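Local coordinates for superantigen-like protein SSL10 (Staphylococcus aureus subsp. aureus, PDB 6LWT), which probably contributes to inhibiting classical-pathway complement activation by binding human IgG Fc and interfering with C1q, and probably also impairs plasma clotting by interacting with prothrombin, at residues V102-G114 / F118-K130. Numbering follows the deposited sequence.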
ATOM      1  N   VAL A 102      -5.706  -7.343  16.628  1.00 37.55           N
ATOM      2  CA  VAL A 102      -4.447  -6.968  15.993  1.00 37.24           C
ATOM      3  C   VAL A 102      -3.862  -8.189  15.302  1.00 35.28           C
ATOM      4  O   VAL A 102      -3.537  -9.192  15.956  1.00 35.16           O
ATOM      5  CB  VAL A 102      -3.394  -6.422  16.992  1.00 39.90           C
ATOM      6  CG1 VAL A 102      -2.128  -5.980  16.254  1.00 39.75           C
ATOM      7  CG2 VAL A 102      -3.946  -5.259  17.803  1.00 39.64           C
ATOM      8  N   SER A 103      -3.715  -8.093  13.983  1.00 29.56           N
ATOM      9  CA  SER A 103      -3.152  -9.170  13.192  1.00 26.83           C
ATOM     10  C   SER A 103      -1.636  -9.128  13.213  1.00 24.84           C
ATOM     11  O   SER A 103      -1.045  -8.068  13.040  1.00 25.55           O
ATOM     12  CB  SER A 103      -3.662  -9.066  11.763  1.00 26.03           C
ATOM     13  OG  SER A 103      -5.053  -9.254  11.738  1.00 24.91           O
ATOM     14  N   ALA A 104      -1.007 -10.293  13.410  1.00 24.19           N
ATOM     15  CA  ALA A 104       0.446 -10.387  13.518  1.00 24.21           C
ATOM     16  C   ALA A 104       1.030 -11.507  12.632  1.00 24.37           C
ATOM     17  O   ALA A 104       1.691 -12.428  13.136  1.00 23.10           O
ATOM     18  CB  ALA A 104       0.848 -10.600  14.970  1.00 26.04           C
ATOM     19  N   PRO A 105       0.823 -11.420  11.300  1.00 22.24           N
ATOM     20  CA  PRO A 105       1.530 -12.386  10.441  1.00 21.06           C
ATOM     21  C   PRO A 105       3.029 -12.305  10.621  1.00 18.84           C
ATOM     22  O   PRO A 105       3.562 -11.247  10.964  1.00 18.62           O
ATOM     23  CB  PRO A 105       1.185 -11.930   9.012  1.00 21.01           C
ATOM     24  CG  PRO A 105       0.804 -10.497   9.165  1.00 21.60           C
ATOM     25  CD  PRO A 105       0.106 -10.415  10.504  1.00 22.16           C
ATOM     26  N   ILE A 106       3.706 -13.405  10.335  1.00 18.44           N
ATOM     27  CA  ILE A 106       5.149 -13.426  10.401  1.00 18.65           C
ATOM     28  C   ILE A 106       5.740 -12.916   9.093  1.00 18.71           C
ATOM     29  O   ILE A 106       5.461 -13.455   8.028  1.00 18.96           O
ATOM     30  CB  ILE A 106       5.696 -14.824  10.724  1.00 19.28           C
ATOM     31  CG1 ILE A 106       5.062 -15.357  12.031  1.00 20.56           C
ATOM     32  CG2 ILE A 106       7.212 -14.766  10.808  1.00 19.36           C
ATOM     33  CD1 ILE A 106       5.296 -14.490  13.250  1.00 21.43           C
ATOM     34  N   LEU A 107       6.579 -11.894   9.222  1.00 18.67           N
ATOM     35  CA  LEU A 107       7.374 -11.364   8.130  1.00 19.19           C
ATOM     36  C   LEU A 107       8.731 -12.052   8.173  1.00 19.06           C
ATOM     37  O   LEU A 107       9.392 -12.032   9.217  1.00 19.40           O
ATOM     38  CB  LEU A 107       7.542  -9.860   8.311  1.00 20.97           C
ATOM     39  CG  LEU A 107       8.494  -9.075   7.416  1.00 23.05           C
ATOM     40  CD1 LEU A 107       8.222  -9.327   5.963  1.00 24.55           C
ATOM     41  CD2 LEU A 107       8.367  -7.585   7.742  1.00 25.19           C
ATOM     42  N   ASN A 108       9.155 -12.649   7.068  1.00 16.98           N
ATOM     43  CA  ASN A 108      10.484 -13.248   7.028  1.00 18.69           C
ATOM     44  C   ASN A 108      11.310 -12.655   5.903  1.00 19.63           C
ATOM     45  O   ASN A 108      10.795 -12.476   4.788  1.00 19.40           O
ATOM     46  CB  ASN A 108      10.458 -14.786   7.080  1.00 18.77           C
ATOM     47  CG  ASN A 108       9.973 -15.457   5.799  1.00 20.22           C
ATOM     48  OD1 ASN A 108       8.828 -15.895   5.711  1.00 23.24           O
ATOM     49  ND2 ASN A 108      10.860 -15.610   4.835  1.00 19.72           N
ATOM     50  N   ILE A 109      12.576 -12.366   6.210  1.00 19.86           N
ATOM     51  CA  ILE A 109      13.466 -11.645   5.316  1.00 21.42           C
ATOM     52  C   ILE A 109      14.675 -12.520   4.979  1.00 21.12           C
ATOM     53  O   ILE A 109      15.341 -13.078   5.890  1.00 18.21           O
ATOM     54  CB  ILE A 109      14.046 -10.350   5.958  1.00 23.99           C
ATOM     55  CG1 ILE A 109      13.025  -9.607   6.822  1.00 26.98           C
ATOM     56  CG2 ILE A 109      14.643  -9.431   4.877  1.00 25.43           C
ATOM     57  CD1 ILE A 109      11.873  -9.010   6.057  1.00 27.89           C
ATOM     58  N   SER A 110      14.958 -12.612   3.680  1.00 20.97           N
ATOM     59  CA  SER A 110      16.186 -13.203   3.183  1.00 22.98           C
ATOM     60  C   SER A 110      16.944 -12.088   2.460  1.00 24.12           C
ATOM     61  O   SER A 110      16.442 -11.544   1.465  1.00 21.65           O
ATOM     62  CB  SER A 110      15.877 -14.330   2.231  1.00 24.80           C
ATOM     63  OG  SER A 110      17.058 -14.670   1.520  1.00 28.32           O
ATOM     64  N   LYS A 111      18.121 -11.725   2.976  1.00 25.13           N
ATOM     65  CA  LYS A 111      18.875 -10.594   2.438  1.00 27.23           C
ATOM     66  C   LYS A 111      20.389 -10.814   2.347  1.00 29.20           C
ATOM     67  O   LYS A 111      21.128  -9.838   2.351  1.00 30.87           O
ATOM     68  CB  LYS A 111      18.576  -9.341   3.262  1.00 27.81           C
ATOM     69  CG  LYS A 111      18.915  -9.460   4.743  1.00 31.20           C
ATOM     70  CD  LYS A 111      18.997  -8.100   5.414  1.00 33.04           C
ATOM     71  CE  LYS A 111      19.011  -8.219   6.928  1.00 37.17           C
ATOM     72  NZ  LYS A 111      20.309  -8.724   7.455  1.00 37.79           N
ATOM     73  N   GLU A 112      20.846 -12.065   2.268  1.00 28.64           N
ATOM     74  CA  GLU A 112      22.267 -12.361   2.057  1.00 29.87           C
ATOM     75  C   GLU A 112      22.596 -12.362   0.562  1.00 33.25           C
ATOM     76  O   GLU A 112      21.817 -12.853  -0.253  1.00 31.13           O
ATOM     77  CB  GLU A 112      22.651 -13.718   2.650  1.00 29.42           C
ATOM     78  CG  GLU A 112      22.194 -13.970   4.081  1.00 29.11           C
ATOM     79  CD  GLU A 112      22.523 -12.855   5.038  1.00 29.86           C
ATOM     80  OE1 GLU A 112      21.647 -12.470   5.811  1.00 29.38           O
ATOM     81  OE2 GLU A 112      23.658 -12.343   5.020  1.00 33.09           O
ATOM     82  N   LYS A 113      23.749 -11.805   0.197  1.00 36.59           N
ATOM     83  CA  LYS A 113      24.245 -11.949  -1.181  1.00 40.12           C
ATOM     84  C   LYS A 113      24.550 -13.429  -1.488  1.00 41.08           C
ATOM     85  O   LYS A 113      25.075 -14.158  -0.643  1.00 40.36           O
ATOM     86  CB  LYS A 113      25.497 -11.107  -1.413  1.00 42.47           C
ATOM     87  CG  LYS A 113      25.277  -9.606  -1.375  1.00 46.06           C
ATOM     88  CD  LYS A 113      26.519  -8.844  -1.839  1.00 49.24           C
ATOM     89  CE  LYS A 113      26.172  -7.626  -2.695  1.00 52.57           C
ATOM     90  NZ  LYS A 113      25.535  -6.509  -1.934  1.00 53.69           N
ATOM     91  N   GLY A 114      24.202 -13.868  -2.691  1.00 41.80           N
ATOM     92  CA  GLY A 114      24.484 -15.241  -3.114  1.00 43.81           C
ATOM     93  C   GLY A 114      23.574 -16.298  -2.504  1.00 44.18           C
ATOM     94  O   GLY A 114      22.400 -16.028  -2.218  1.00 43.37           O
ATOM     95  N   PHE A 118      20.238 -17.964   4.989  1.00 22.41           N
ATOM     96  CA  PHE A 118      19.890 -17.424   6.302  1.00 21.84           C
ATOM     97  C   PHE A 118      18.627 -16.538   6.216  1.00 21.46           C
ATOM     98  O   PHE A 118      18.526 -15.681   5.344  1.00 18.95           O
ATOM     99  CB  PHE A 118      21.051 -16.611   6.871  1.00 22.44           C
ATOM    100  CG  PHE A 118      20.772 -16.038   8.212  1.00 22.38           C
ATOM    101  CD1 PHE A 118      20.964 -16.801   9.352  1.00 22.31           C
ATOM    102  CD2 PHE A 118      20.282 -14.746   8.347  1.00 22.89           C
ATOM    103  CE1 PHE A 118      20.690 -16.277  10.608  1.00 22.58           C
ATOM    104  CE2 PHE A 118      19.992 -14.229   9.605  1.00 22.79           C
ATOM    105  CZ  PHE A 118      20.203 -14.995  10.732  1.00 22.60           C
ATOM    106  N   VAL A 119      17.668 -16.773   7.104  1.00 19.17           N
ATOM    107  CA  VAL A 119      16.417 -16.023   7.124  1.00 19.39           C
ATOM    108  C   VAL A 119      16.076 -15.686   8.576  1.00 20.16           C
ATOM    109  O   VAL A 119      16.298 -16.508   9.470  1.00 18.89           O
ATOM    110  CB  VAL A 119      15.252 -16.819   6.480  1.00 19.77           C
ATOM    111  CG1 VAL A 119      13.899 -16.160   6.722  1.00 19.79           C
ATOM    112  CG2 VAL A 119      15.465 -17.027   4.986  1.00 21.00           C
ATOM    113  N   LYS A 120      15.530 -14.493   8.806  1.00 19.81           N
ATOM    114  CA  LYS A 120      14.978 -14.138  10.111  1.00 21.77           C
ATOM    115  C   LYS A 120      13.505 -13.796   9.919  1.00 21.01           C
ATOM    116  O   LYS A 120      13.161 -13.022   9.008  1.00 18.69           O
ATOM    117  CB  LYS A 120      15.746 -12.958  10.708  1.00 25.76           C
ATOM    118  CG  LYS A 120      15.278 -12.550  12.091  1.00 30.83           C
ATOM    119  CD  LYS A 120      16.037 -11.347  12.663  1.00 34.91           C
ATOM    120  CE  LYS A 120      15.516 -11.036  14.069  1.00 37.91           C
ATOM    121  NZ  LYS A 120      16.181  -9.874  14.711  1.00 41.60           N
ATOM    122  N   GLY A 121      12.651 -14.386  10.761  1.00 19.08           N
ATOM    123  CA  GLY A 121      11.226 -14.111  10.761  1.00 18.82           C
ATOM    124  C   GLY A 121      10.804 -13.426  12.044  1.00 18.43           C
ATOM    125  O   GLY A 121      11.292 -13.773  13.121  1.00 17.02           O
ATOM    126  N   TYR A 122       9.869 -12.491  11.944  1.00 17.63           N
ATOM    127  CA  TYR A 122       9.337 -11.797  13.120  1.00 19.04           C
ATOM    128  C   TYR A 122       7.928 -11.269  12.837  1.00 19.64           C
ATOM    129  O   TYR A 122       7.550 -11.109  11.666  1.00 18.62           O
ATOM    130  CB  TYR A 122      10.287 -10.675  13.559  1.00 19.55           C
ATOM    131  CG  TYR A 122      10.657  -9.720  12.467  1.00 19.62           C
ATOM    132  CD1 TYR A 122       9.883  -8.570  12.213  1.00 21.23           C
ATOM    133  CD2 TYR A 122      11.768  -9.959  11.669  1.00 20.83           C
ATOM    134  CE1 TYR A 122      10.224  -7.687  11.186  1.00 21.17           C
ATOM    135  CE2 TYR A 122      12.118  -9.092  10.645  1.00 21.22           C
ATOM    136  CZ  TYR A 122      11.348  -7.966  10.399  1.00 22.09           C
ATOM    137  OH  TYR A 122      11.747  -7.144   9.359  1.00 21.46           O
ATOM    138  N   PRO A 123       7.127 -11.025  13.898  1.00 20.65           N
ATOM    139  CA  PRO A 123       5.785 -10.526  13.662  1.00 20.03           C
ATOM    140  C   PRO A 123       5.744  -9.118  13.067  1.00 19.11           C
ATOM    141  O   PRO A 123       6.550  -8.257  13.413  1.00 17.41           O
ATOM    142  CB  PRO A 123       5.129 -10.543  15.060  1.00 22.18           C
ATOM    143  CG  PRO A 123       5.954 -11.454  15.880  1.00 22.45           C
ATOM    144  CD  PRO A 123       7.334 -11.383  15.313  1.00 22.05           C
ATOM    145  N   TYR A 124       4.802  -8.933  12.153  1.00 19.28           N
ATOM    146  CA  TYR A 124       4.550  -7.660  11.493  1.00 20.18           C
ATOM    147  C   TYR A 124       3.106  -7.323  11.794  1.00 20.64           C
ATOM    148  O   TYR A 124       2.220  -8.086  11.437  1.00 20.98           O
ATOM    149  CB  TYR A 124       4.748  -7.778   9.985  1.00 20.26           C
ATOM    150  CG  TYR A 124       4.460  -6.480   9.294  1.00 21.70           C
ATOM    151  CD1 TYR A 124       5.393  -5.446   9.303  1.00 23.39           C
ATOM    152  CD2 TYR A 124       3.209  -6.250   8.704  1.00 22.45           C
ATOM    153  CE1 TYR A 124       5.114  -4.223   8.700  1.00 24.37           C
ATOM    154  CE2 TYR A 124       2.912  -5.032   8.115  1.00 23.67           C
ATOM    155  CZ  TYR A 124       3.866  -4.025   8.104  1.00 24.99           C
ATOM    156  OH  TYR A 124       3.559  -2.814   7.508  1.00 28.27           O
ATOM    157  N   TYR A 125       2.878  -6.207  12.488  1.00 22.48           N
ATOM    158  CA  TYR A 125       1.572  -5.920  13.061  1.00 23.95           C
ATOM    159  C   TYR A 125       0.713  -5.085  12.121  1.00 23.80           C
ATOM    160  O   TYR A 125       1.204  -4.159  11.478  1.00 25.29           O
ATOM    161  CB  TYR A 125       1.724  -5.232  14.432  1.00 26.41           C
ATOM    162  CG  TYR A 125       2.453  -6.101  15.420  1.00 27.31           C
ATOM    163  CD1 TYR A 125       1.810  -7.168  16.042  1.00 29.07           C
ATOM    164  CD2 TYR A 125       3.800  -5.880  15.712  1.00 29.24           C
ATOM    165  CE1 TYR A 125       2.486  -7.987  16.937  1.00 29.67           C
ATOM    166  CE2 TYR A 125       4.486  -6.691  16.604  1.00 29.36           C
ATOM    167  CZ  TYR A 125       3.824  -7.740  17.212  1.00 29.47           C
ATOM    168  OH  TYR A 125       4.503  -8.555  18.078  1.00 31.18           O
ATOM    169  N   ILE A 126      -0.556  -5.468  12.028  1.00 25.02           N
ATOM    170  CA  ILE A 126      -1.572  -4.759  11.273  1.00 26.90           C
ATOM    171  C   ILE A 126      -2.773  -4.526  12.203  1.00 29.34           C
ATOM    172  O   ILE A 126      -3.398  -5.499  12.660  1.00 28.79           O
ATOM    173  CB  ILE A 126      -2.009  -5.574  10.049  1.00 25.64           C
ATOM    174  CG1 ILE A 126      -0.812  -5.790   9.117  1.00 25.25           C
ATOM    175  CG2 ILE A 126      -3.117  -4.850   9.310  1.00 27.53           C
ATOM    176  CD1 ILE A 126      -1.062  -6.776   8.019  1.00 24.96           C
ATOM    177  N   LYS A 127      -3.097  -3.255  12.447  1.00 32.50           N
ATOM    178  CA  LYS A 127      -4.130  -2.875  13.440  1.00 37.27           C
ATOM    179  C   LYS A 127      -5.548  -2.952  12.854  1.00 36.14           C
ATOM    180  O   LYS A 127      -6.494  -3.298  13.559  1.00 39.17           O
ATOM    181  CB  LYS A 127      -3.926  -1.456  14.010  1.00 41.57           C
ATOM    182  CG  LYS A 127      -2.505  -0.938  14.165  1.00 45.92           C
ATOM    183  CD  LYS A 127      -1.669  -1.693  15.184  1.00 48.14           C
ATOM    184  CE  LYS A 127      -0.189  -1.538  14.860  1.00 49.13           C
ATOM    185  NZ  LYS A 127       0.673  -1.778  16.042  1.00 51.81           N
ATOM    186  N   LYS A 128      -5.687  -2.646  11.568  1.00 33.90           N
ATOM    187  CA  LYS A 128      -6.996  -2.624  10.913  1.00 32.97           C
ATOM    188  C   LYS A 128      -7.541  -4.021  10.617  1.00 30.24           C
ATOM    189  O   LYS A 128      -6.790  -4.950  10.352  1.00 27.37           O
ATOM    190  CB  LYS A 128      -6.908  -1.857   9.595  1.00 35.27           C
ATOM    191  CG  LYS A 128      -6.442  -0.420   9.705  1.00 38.09           C
ATOM    192  CD  LYS A 128      -6.036   0.118   8.341  1.00 39.37           C
ATOM    193  CE  LYS A 128      -6.317   1.605   8.284  1.00 41.17           C
ATOM    194  NZ  LYS A 128      -5.785   2.245   7.067  1.00 40.09           N
ATOM    195  N   GLU A 129      -8.861  -4.145  10.623  1.00 27.08           N
ATOM    196  CA  GLU A 129      -9.540  -5.366  10.191  1.00 28.32           C
ATOM    197  C   GLU A 129      -9.352  -5.632   8.701  1.00 24.07           C
ATOM    198  O   GLU A 129      -9.310  -6.789   8.279  1.00 24.11           O
ATOM    199  CB  GLU A 129     -11.047  -5.275  10.482  1.00 31.42           C
ATOM    200  CG  GLU A 129     -11.876  -6.415   9.903  1.00 35.20           C
ATOM    201  CD  GLU A 129     -13.338  -6.389  10.332  1.00 42.04           C
ATOM    202  OE1 GLU A 129     -13.604  -6.217  11.546  1.00 47.79           O
ATOM    203  OE2 GLU A 129     -14.218  -6.561   9.453  1.00 41.28           O
ATOM    204  N   LYS A 130      -9.337  -4.565   7.909  1.00 23.33           N
ATOM    205  CA  LYS A 130      -9.120  -4.666   6.464  1.00 23.25           C
ATOM    206  C   LYS A 130      -7.999  -3.736   6.072  1.00 21.88           C
ATOM    207  O   LYS A 130      -7.798  -2.715   6.704  1.00 21.70           O
ATOM    208  CB  LYS A 130     -10.373  -4.280   5.684  1.00 26.41           C
ATOM    209  CG  LYS A 130     -11.336  -5.431   5.473  1.00 31.41           C
ATOM    210  CD  LYS A 130     -12.702  -4.908   5.032  1.00 33.76           C
ATOM    211  CE  LYS A 130     -13.835  -5.811   5.494  1.00 38.30           C
ATOM    212  NZ  LYS A 130     -15.103  -5.047   5.542  1.00 40.33           N
TER
HETATM  213  O   HOH W   1      19.308 -15.291   2.855  1.00 28.32           O
HETATM  214  O   HOH W   2      18.946 -12.940   5.483  1.00 21.98           O
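Leu107 and Tyr122 face each other as a hydrogen-bonded pair in the antiparallel beta hairpin 106-110/120-123, which edges the beta-grasp domain's mixed sheet: strand 120-123 is outermost, and strand 106-110 also pairs with strand 192-198. Two backbone bonds join the pair, Leu107 N to Tyr122 O at 2.7 Å and Tyr122 N to Leu107 O at 2.8 Å. The close packing is on the face turned to helix 133-148. There a chi1 of 53° sets the Tyr122 ring between N and C of its own backbone and lays it back across the neighbouring strand, alongside Leu107, whose CD2 lies 3.9 Å from Tyr122 CE1, while Ile109 CG1 slants against the same ring near CE2. Leu107 O lies above one face of this ring, displaced to the CG/CD2 side. Tyr148 of the helix hydrogen-bonds the Tyr122 hydroxyl, and Lys147 makes a cation-pi contact with the ring. The opposite face is more open to solvent and carries fewer side-chain contacts: Gly121 offers no side chain beside the partly exposed Asn108, whose ND2 lies 3.6 Å from CG1 of the exposed Val119. Beyond the Tyr124 N to Pro105 O bond, the pairing continues to a single Ser103-Ile126 bridge. Toward the turn, past the Ile109-Lys120 pair, two waters bridge the strands: one links Ser110 OG to Phe118 O, the other accepts from Lys111 N and donates to Phe118 O and, at 2.8 Å, to Glu112 OE1.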